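Local coordinates for enterotoxin type A (PDB 1DYQ), which acts as a staphylococcal superantigen that binds a zinc ion and activates T cells by binding MHC class II and T-cell receptor molecules, causing food poisoning, at residues 59-72 with 98-112. The protein carries 3 engineered substitutions. Sequence-based numbering, arbitrary orientation.
Sequences FTDHSWYNDLLVRF and AGGTPNKTACMYGGV. Engineered in segment 59-72: Arg71 (natural residue Asp). With SO4 (sulfate ion), chain C.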
ATOM      1  N   PHE A  59     -18.521  -7.625   2.477  1.00 16.41           N
ATOM      2  CA  PHE A  59     -18.245  -8.015   3.851  1.00 18.43           C
ATOM      3  C   PHE A  59     -19.440  -8.785   4.443  1.00 20.91           C
ATOM      4  O   PHE A  59     -20.551  -8.258   4.422  1.00 22.18           O
ATOM      5  CB  PHE A  59     -17.998  -6.783   4.717  1.00 16.47           C
ATOM      6  CG  PHE A  59     -16.815  -5.958   4.294  1.00 16.64           C
ATOM      7  CD1 PHE A  59     -15.541  -6.398   4.616  1.00 17.57           C
ATOM      8  CD2 PHE A  59     -16.967  -4.764   3.632  1.00 14.34           C
ATOM      9  CE1 PHE A  59     -14.424  -5.667   4.222  1.00 15.29           C
ATOM     10  CE2 PHE A  59     -15.859  -4.033   3.217  1.00 14.57           C
ATOM     11  CZ  PHE A  59     -14.591  -4.482   3.546  1.00 16.07           C
ATOM     12  N   THR A  60     -19.164  -9.953   4.989  1.00 23.85           N
ATOM     13  CA  THR A  60     -20.275 -10.714   5.607  1.00 25.63           C
ATOM     14  C   THR A  60     -20.175 -10.702   7.110  1.00 26.80           C
ATOM     15  O   THR A  60     -21.155 -11.043   7.802  1.00 29.72           O
ATOM     16  CB  THR A  60     -20.296 -12.164   5.093  1.00 26.72           C
ATOM     17  OG1 THR A  60     -19.031 -12.780   5.347  1.00 27.78           O
ATOM     18  CG2 THR A  60     -20.593 -12.197   3.603  1.00 28.34           C
ATOM     19  N   ASP A  61     -19.019 -10.355   7.669  1.00 23.83           N
ATOM     20  CA  ASP A  61     -18.868 -10.411   9.128  1.00 25.36           C
ATOM     21  C   ASP A  61     -18.111  -9.243   9.694  1.00 22.62           C
ATOM     22  O   ASP A  61     -17.474  -9.334  10.739  1.00 25.09           O
ATOM     23  N   HIS A  62     -18.239  -8.078   9.035  1.00 19.31           N
ATOM     24  CA  HIS A  62     -17.573  -6.877   9.541  1.00 18.18           C
ATOM     25  C   HIS A  62     -18.478  -6.121  10.495  1.00 17.09           C
ATOM     26  O   HIS A  62     -19.688  -6.016  10.226  1.00 17.86           O
ATOM     27  CB  HIS A  62     -17.155  -5.984   8.350  1.00 14.20           C
ATOM     28  CG  HIS A  62     -16.190  -4.928   8.830  1.00 15.37           C
ATOM     29  ND1 HIS A  62     -16.567  -3.798   9.481  1.00 15.49           N
ATOM     30  CD2 HIS A  62     -14.830  -4.913   8.760  1.00 16.03           C
ATOM     31  CE1 HIS A  62     -15.491  -3.078   9.794  1.00 16.96           C
ATOM     32  NE2 HIS A  62     -14.429  -3.745   9.361  1.00 14.77           N
ATOM     33  N   SER A  63     -17.926  -5.562  11.564  1.00 16.32           N
ATOM     34  CA  SER A  63     -18.756  -4.863  12.553  1.00 15.23           C
ATOM     35  C   SER A  63     -19.391  -3.595  12.081  1.00 14.62           C
ATOM     36  O   SER A  63     -20.295  -3.051  12.792  1.00 16.10           O
ATOM     37  CB  SER A  63     -17.911  -4.635  13.817  1.00 17.38           C
ATOM     38  OG  SER A  63     -16.749  -3.888  13.473  1.00 21.16           O
ATOM     39  N   TRP A  64     -19.065  -3.043  10.929  1.00 14.78           N
ATOM     40  CA  TRP A  64     -19.735  -1.871  10.402  1.00 13.59           C
ATOM     41  C   TRP A  64     -20.030  -1.954   8.935  1.00 15.08           C
ATOM     42  O   TRP A  64     -21.113  -1.573   8.460  1.00 16.90           O
ATOM     43  CB  TRP A  64     -18.958  -0.572  10.718  1.00 15.12           C
ATOM     44  CG  TRP A  64     -19.828   0.644  10.479  1.00 14.61           C
ATOM     45  CD1 TRP A  64     -19.728   1.550   9.481  1.00 15.23           C
ATOM     46  CD2 TRP A  64     -20.953   1.034  11.273  1.00 15.23           C
ATOM     47  NE1 TRP A  64     -20.727   2.499   9.583  1.00 17.22           N
ATOM     48  CE2 TRP A  64     -21.473   2.207  10.704  1.00 16.87           C
ATOM     49  CE3 TRP A  64     -21.562   0.510  12.424  1.00 13.88           C
ATOM     50  CZ2 TRP A  64     -22.573   2.881  11.246  1.00 19.99           C
ATOM     51  CZ3 TRP A  64     -22.651   1.182  12.955  1.00 15.00           C
ATOM     52  CH2 TRP A  64     -23.146   2.348  12.367  1.00 18.68           C
ATOM     53  N   TYR A  65     -19.072  -2.428   8.112  1.00 13.20           N
ATOM     54  CA  TYR A  65     -19.235  -2.352   6.691  1.00 13.26           C
ATOM     55  C   TYR A  65     -20.007  -3.544   6.101  1.00 12.12           C
ATOM     56  O   TYR A  65     -19.825  -4.671   6.485  1.00 15.12           O
ATOM     57  CB  TYR A  65     -17.874  -2.273   5.962  1.00 12.56           C
ATOM     58  CG  TYR A  65     -16.944  -1.257   6.613  1.00 11.45           C
ATOM     59  CD1 TYR A  65     -17.328   0.058   6.781  1.00 12.86           C
ATOM     60  CD2 TYR A  65     -15.659  -1.629   6.973  1.00 11.66           C
ATOM     61  CE1 TYR A  65     -16.479   0.989   7.374  1.00 14.38           C
ATOM     62  CE2 TYR A  65     -14.812  -0.717   7.579  1.00 12.82           C
ATOM     63  CZ  TYR A  65     -15.230   0.583   7.770  1.00 12.44           C
ATOM     64  OH  TYR A  65     -14.382   1.496   8.385  1.00 13.34           O
ATOM     65  N   ASN A  66     -20.714  -3.225   5.014  1.00 13.71           N
ATOM     66  CA  ASN A  66     -21.330  -4.238   4.183  1.00 16.30           C
ATOM     67  C   ASN A  66     -20.713  -4.234   2.785  1.00 15.97           C
ATOM     68  O   ASN A  66     -20.531  -5.299   2.214  1.00 16.05           O
ATOM     69  CB  ASN A  66     -22.851  -3.954   4.057  1.00 16.74           C
ATOM     70  CG  ASN A  66     -23.567  -4.234   5.359  1.00 20.31           C
ATOM     71  OD1 ASN A  66     -23.296  -5.207   6.046  1.00 24.67           O
ATOM     72  ND2 ASN A  66     -24.482  -3.329   5.723  1.00 23.91           N
ATOM     73  N   ASP A  67     -20.402  -3.062   2.262  1.00 14.39           N
ATOM     74  CA  ASP A  67     -19.915  -2.906   0.902  1.00 13.79           C
ATOM     75  C   ASP A  67     -18.466  -2.370   0.876  1.00 13.57           C
ATOM     76  O   ASP A  67     -18.069  -1.666   1.786  1.00 12.76           O
ATOM     77  CB  ASP A  67     -20.788  -1.883   0.155  1.00 14.65           C
ATOM     78  CG  ASP A  67     -22.242  -2.295   0.032  1.00 20.29           C
ATOM     79  OD1 ASP A  67     -22.584  -3.467   0.253  1.00 19.34           O
ATOM     80  OD2 ASP A  67     -23.065  -1.405  -0.308  1.00 23.03           O
ATOM     81  N   LEU A  68     -17.776  -2.722  -0.200  1.00 11.86           N
ATOM     82  CA  LEU A  68     -16.425  -2.185  -0.438  1.00 13.37           C
ATOM     83  C   LEU A  68     -16.396  -1.380  -1.726  1.00 11.31           C
ATOM     84  O   LEU A  68     -16.766  -1.895  -2.809  1.00 13.13           O
ATOM     85  CB  LEU A  68     -15.427  -3.362  -0.556  1.00 12.18           C
ATOM     86  CG  LEU A  68     -13.988  -2.943  -0.956  1.00 12.20           C
ATOM     87  CD1 LEU A  68     -13.341  -2.167   0.187  1.00 13.48           C
ATOM     88  CD2 LEU A  68     -13.153  -4.205  -1.252  1.00 13.83           C
ATOM     89  N   LEU A  69     -16.010  -0.128  -1.663  1.00  9.85           N
ATOM     90  CA  LEU A  69     -15.883   0.745  -2.780  1.00 11.28           C
ATOM     91  C   LEU A  69     -14.411   0.940  -3.172  1.00 11.43           C
ATOM     92  O   LEU A  69     -13.676   1.432  -2.295  1.00 12.83           O
ATOM     93  CB  LEU A  69     -16.521   2.116  -2.493  1.00 12.94           C
ATOM     94  CG  LEU A  69     -16.505   3.091  -3.645  1.00 12.67           C
ATOM     95  CD1 LEU A  69     -17.370   2.602  -4.812  1.00 15.62           C
ATOM     96  CD2 LEU A  69     -16.923   4.494  -3.231  1.00 16.33           C
ATOM     97  N   VAL A  70     -14.034   0.563  -4.353  1.00 10.22           N
ATOM     98  CA  VAL A  70     -12.636   0.757  -4.808  1.00 10.21           C
ATOM     99  C   VAL A  70     -12.570   2.017  -5.609  1.00  9.92           C
ATOM    100  O   VAL A  70     -13.369   2.226  -6.564  1.00 11.09           O
ATOM    101  CB  VAL A  70     -12.128  -0.440  -5.610  1.00 10.60           C
ATOM    102  CG1 VAL A  70     -10.660  -0.206  -6.010  1.00 12.82           C
ATOM    103  CG2 VAL A  70     -12.264  -1.725  -4.820  1.00 13.42           C
ATOM    104  N   ARG A  71     -11.659   2.929  -5.306  1.00  8.73           N
ATOM    105  CA  ARG A  71     -11.514   4.213  -5.920  1.00  9.50           C
ATOM    106  C   ARG A  71     -10.253   4.295  -6.811  1.00 10.56           C
ATOM    107  O   ARG A  71      -9.219   3.762  -6.359  1.00 12.47           O
ATOM    108  CB  ARG A  71     -11.418   5.340  -4.871  1.00 11.55           C
ATOM    109  CG  ARG A  71     -12.577   5.369  -3.887  1.00 11.60           C
ATOM    110  CD  ARG A  71     -12.442   6.516  -2.852  1.00 11.78           C
ATOM    111  NE  ARG A  71     -12.407   7.798  -3.519  1.00 13.48           N
ATOM    112  CZ  ARG A  71     -12.101   8.970  -2.984  1.00 15.19           C
ATOM    113  NH1 ARG A  71     -11.795   9.081  -1.710  1.00 13.51           N
ATOM    114  NH2 ARG A  71     -12.083  10.059  -3.775  1.00 14.90           N
ATOM    115  N   PHE A  72     -10.408   4.776  -7.994  1.00 10.40           N
ATOM    116  CA  PHE A  72      -9.279   4.900  -8.939  1.00 10.20           C
ATOM    117  C   PHE A  72      -9.119   6.349  -9.385  1.00 13.14           C
ATOM    118  O   PHE A  72     -10.031   7.167  -9.354  1.00 14.41           O
ATOM    119  CB  PHE A  72      -9.557   4.010 -10.157  1.00 10.30           C
ATOM    120  CG  PHE A  72      -9.783   2.576  -9.872  1.00 11.30           C
ATOM    121  CD1 PHE A  72      -8.721   1.676  -9.695  1.00 13.22           C
ATOM    122  CD2 PHE A  72     -11.066   2.065  -9.711  1.00 13.15           C
ATOM    123  CE1 PHE A  72      -8.949   0.345  -9.440  1.00 13.25           C
ATOM    124  CE2 PHE A  72     -11.300   0.736  -9.452  1.00 17.03           C
ATOM    125  CZ  PHE A  72     -10.237  -0.147  -9.339  1.00 16.63           C
ATOM    126  N   ALA A  98     -14.924   9.521   0.074  1.00 14.38           N
ATOM    127  CA  ALA A  98     -15.302  10.911  -0.183  1.00 16.55           C
ATOM    128  C   ALA A  98     -16.717  11.153   0.344  1.00 16.85           C
ATOM    129  O   ALA A  98     -17.448  10.191   0.598  1.00 16.87           O
ATOM    130  CB  ALA A  98     -15.246  11.243  -1.669  1.00 16.42           C
ATOM    131  N   GLY A  99     -17.057  12.431   0.528  1.00 17.13           N
ATOM    132  CA  GLY A  99     -18.364  12.766   1.096  1.00 16.15           C
ATOM    133  C   GLY A  99     -19.508  12.182   0.285  1.00 15.24           C
ATOM    134  O   GLY A  99     -19.534  12.174  -0.938  1.00 15.91           O
ATOM    135  N   GLY A 100     -20.538  11.714   1.005  1.00 16.21           N
ATOM    136  CA  GLY A 100     -21.711  11.154   0.377  1.00 17.77           C
ATOM    137  C   GLY A 100     -21.598   9.713  -0.028  1.00 19.87           C
ATOM    138  O   GLY A 100     -22.473   9.148  -0.698  1.00 21.32           O
ATOM    139  N   THR A 101     -20.523   9.024   0.402  1.00 17.65           N
ATOM    140  CA  THR A 101     -20.474   7.553   0.147  1.00 17.33           C
ATOM    141  C   THR A 101     -21.483   6.945   1.117  1.00 18.23           C
ATOM    142  O   THR A 101     -21.592   7.401   2.254  1.00 18.90           O
ATOM    143  CB  THR A 101     -19.047   7.040   0.440  1.00 16.42           C
ATOM    144  OG1 THR A 101     -18.153   7.719  -0.480  1.00 17.26           O
ATOM    145  CG2 THR A 101     -18.904   5.557   0.188  1.00 18.60           C
ATOM    146  N   PRO A 102     -22.173   5.901   0.697  1.00 18.57           N
ATOM    147  CA  PRO A 102     -23.217   5.319   1.533  1.00 22.05           C
ATOM    148  C   PRO A 102     -22.713   4.834   2.860  1.00 24.01           C
ATOM    149  O   PRO A 102     -21.563   4.426   3.062  1.00 23.90           O
ATOM    150  CB  PRO A 102     -23.850   4.267   0.670  1.00 22.20           C
ATOM    151  CG  PRO A 102     -23.587   4.729  -0.742  1.00 23.93           C
ATOM    152  CD  PRO A 102     -22.178   5.332  -0.659  1.00 21.02           C
ATOM    153  N   ASN A 103     -23.572   5.042   3.874  1.00 24.80           N
ATOM    154  CA  ASN A 103     -23.348   4.513   5.216  1.00 26.52           C
ATOM    155  C   ASN A 103     -22.902   3.024   5.050  1.00 25.00           C
ATOM    156  O   ASN A 103     -23.552   2.336   4.239  1.00 27.15           O
ATOM    157  CB  ASN A 103     -24.776   4.340   5.862  1.00 34.21           C
ATOM    158  CG  ASN A 103     -25.235   5.523   6.642  1.00 40.35           C
ATOM    159  OD1 ASN A 103     -24.719   5.813   7.732  1.00 44.97           O
ATOM    160  ND2 ASN A 103     -26.243   6.234   6.146  1.00 42.86           N
ATOM    161  N   LYS A 104     -22.059   2.517   5.849  1.00 21.04           N
ATOM    162  CA  LYS A 104     -21.599   1.148   5.943  1.00 17.53           C
ATOM    163  C   LYS A 104     -20.867   0.727   4.678  1.00 15.29           C
ATOM    164  O   LYS A 104     -20.728  -0.454   4.333  1.00 16.59           O
ATOM    165  CB  LYS A 104     -22.740   0.203   6.302  1.00 21.03           C
ATOM    166  CG  LYS A 104     -23.504   0.539   7.599  1.00 23.24           C
ATOM    167  CD  LYS A 104     -24.606  -0.537   7.803  1.00 24.43           C
ATOM    168  CE  LYS A 104     -24.098  -1.602   8.792  1.00 25.30           C
ATOM    169  NZ  LYS A 104     -23.655  -0.905  10.061  1.00 28.51           N
ATOM    170  N   THR A 105     -20.341   1.696   3.939  1.00 15.77           N
ATOM    171  CA  THR A 105     -19.480   1.355   2.779  1.00 16.92           C
ATOM    172  C   THR A 105     -18.051   1.663   3.238  1.00 17.00           C
ATOM    173  O   THR A 105     -17.799   2.703   3.872  1.00 18.97           O
ATOM    174  CB  THR A 105     -19.831   2.177   1.547  1.00 15.33           C
ATOM    175  OG1 THR A 105     -21.170   1.794   1.148  1.00 19.68           O
ATOM    176  CG2 THR A 105     -18.898   1.900   0.366  1.00 15.39           C
ATOM    177  N   ALA A 106     -17.102   0.807   2.910  1.00 15.68           N
ATOM    178  CA  ALA A 106     -15.684   1.114   3.225  1.00 13.50           C
ATOM    179  C   ALA A 106     -14.927   1.381   1.948  1.00 11.92           C
ATOM    180  O   ALA A 106     -15.313   0.808   0.909  1.00 12.32           O
ATOM    181  CB  ALA A 106     -15.023  -0.081   3.921  1.00 14.04           C
ATOM    182  N   CYS A 107     -13.907   2.230   1.897  1.00 10.62           N
ATOM    183  CA  CYS A 107     -13.236   2.540   0.661  1.00 10.86           C
ATOM    184  C   CYS A 107     -11.761   2.099   0.674  1.00 10.85           C
ATOM    185  O   CYS A 107     -11.097   2.105   1.705  1.00 10.20           O
ATOM    186  CB  CYS A 107     -13.294   4.055   0.369  1.00 11.92           C
ATOM    187  SG  CYS A 107     -15.032   4.596   0.052  1.00 17.09           S
ATOM    188  N   MET A 108     -11.322   1.670  -0.486  1.00 12.54           N
ATOM    189  CA  MET A 108      -9.893   1.324  -0.704  1.00 13.80           C
ATOM    190  C   MET A 108      -9.424   2.067  -1.927  1.00 12.25           C
ATOM    191  O   MET A 108     -10.223   2.289  -2.882  1.00 11.33           O
ATOM    192  CB  MET A 108      -9.822  -0.172  -0.897  1.00 16.28           C
ATOM    193  CG  MET A 108      -8.683  -0.792  -1.618  1.00 21.42           C
ATOM    194  SD  MET A 108      -8.738  -2.599  -1.319  1.00 17.73           S
ATOM    195  CE  MET A 108      -9.206  -3.170  -2.923  1.00 15.24           C
ATOM    196  N   TYR A 109      -8.170   2.481  -1.993  1.00 10.02           N
ATOM    197  CA  TYR A 109      -7.590   3.135  -3.126  1.00 10.38           C
ATOM    198  C   TYR A 109      -6.814   2.136  -3.996  1.00  9.90           C
ATOM    199  O   TYR A 109      -5.870   1.523  -3.473  1.00 11.08           O
ATOM    200  CB  TYR A 109      -6.630   4.231  -2.686  1.00 12.13           C
ATOM    201  CG  TYR A 109      -7.224   5.430  -1.993  1.00 11.61           C
ATOM    202  CD1 TYR A 109      -7.945   6.367  -2.730  1.00 13.53           C
ATOM    203  CD2 TYR A 109      -6.938   5.685  -0.662  1.00 13.65           C
ATOM    204  CE1 TYR A 109      -8.424   7.519  -2.103  1.00 14.17           C
ATOM    205  CE2 TYR A 109      -7.396   6.832  -0.045  1.00 12.30           C
ATOM    206  CZ  TYR A 109      -8.154   7.719  -0.773  1.00 14.95           C
ATOM    207  OH  TYR A 109      -8.558   8.903  -0.161  1.00 16.25           O
ATOM    208  N   GLY A 110      -7.292   1.876  -5.192  1.00  9.62           N
ATOM    209  CA  GLY A 110      -6.597   0.845  -6.015  1.00 11.35           C
ATOM    210  C   GLY A 110      -6.642  -0.515  -5.382  1.00 10.85           C
ATOM    211  O   GLY A 110      -7.639  -0.944  -4.773  1.00 11.36           O
ATOM    212  N   GLY A 111      -5.528  -1.271  -5.478  1.00 11.19           N
ATOM    213  CA  GLY A 111      -5.450  -2.596  -4.896  1.00 11.40           C
ATOM    214  C   GLY A 111      -5.923  -3.714  -5.811  1.00 10.82           C
ATOM    215  O   GLY A 111      -6.086  -4.841  -5.288  1.00 12.71           O
ATOM    216  N   VAL A 112      -6.231  -3.436  -7.067  1.00 10.26           N
ATOM    217  CA  VAL A 112      -6.856  -4.458  -7.920  1.00 11.44           C
ATOM    218  C   VAL A 112      -5.913  -4.961  -9.001  1.00 12.01           C
ATOM    219  O   VAL A 112      -5.216  -4.190  -9.644  1.00 12.92           O
ATOM    220  CB  VAL A 112      -8.086  -3.809  -8.610  1.00 13.12           C
ATOM    221  CG1 VAL A 112      -8.865  -4.831  -9.436  1.00 14.04           C
ATOM    222  CG2 VAL A 112      -8.987  -3.213  -7.539  1.00 13.73           C
TER
HETATM  223  S   SO4 C 235     -14.545   4.651   9.885  1.00 12.53           S
HETATM  224  O1  SO4 C 235     -14.181   4.641  11.298  1.00 12.52           O
HETATM  225  O2  SO4 C 235     -15.455   3.545   9.462  1.00 14.55           O
HETATM  226  O3  SO4 C 235     -13.251   4.471   9.031  1.00 12.21           O
HETATM  227  O4  SO4 C 235     -15.073   6.001   9.461  1.00 14.91           O
HETATM  228  O   HOH W   1     -22.987  -3.017  11.809  1.00 24.63           O
HETATM  229  O   HOH W   2     -20.577   4.151   7.238  1.00 31.67           O
HETATM  230  O   HOH W   3     -22.533   1.146  -0.987  1.00 21.65           O
HETATM  231  O   HOH W   4      -9.742  11.020  -0.077  1.00 40.95           O
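Lys104 folds back over Trp64. Bends at chi3 (98°) and chi4 carry its ammonium above the indole, with NZ 3.5 Å from the centroid of the Trp64 six-membered ring and 15° off the normal, a cation-pi contact; one water joins NZ to Ser63 O, and another joins Trp64 NE1 to Lys104 N. The carbonyl of Lys104 takes a straight bond from Asn66 N (2.9 Å to Lys104 O) and a weak one from Asp67 N. Two residues on, the methyl of Ala106 sits over the middle of the Tyr65 ring, CB lying 3.4 Å from its centroid, while Tyr65 OH accepts a hydrogen bond from Gly94 N and donates one to a sulfate, probably from the crystallisation liquor. At the far end the guanidinium of Arg71, an engineered residue, is sandwiched: Tyr109 CE1 meets one face, 4.0 Å from Arg71 CZ, and Ala98 CB the other. Its NH1 is hydrogen-bonded to Gln96 O, the residue before Cys97 of the Cys97–Cys107 disulfide. Between these ends, backbone bonds alternate in register, Leu69 N donating to Ala106 O (2.8 Å) and Leu69 O accepting from Met108 N (3.0 Å). Strands 67-71 and 105-109, running 29° apart in direction, thus form the parallel pair within the otherwise antiparallel five-stranded sheet of the superantigen OB-fold domain.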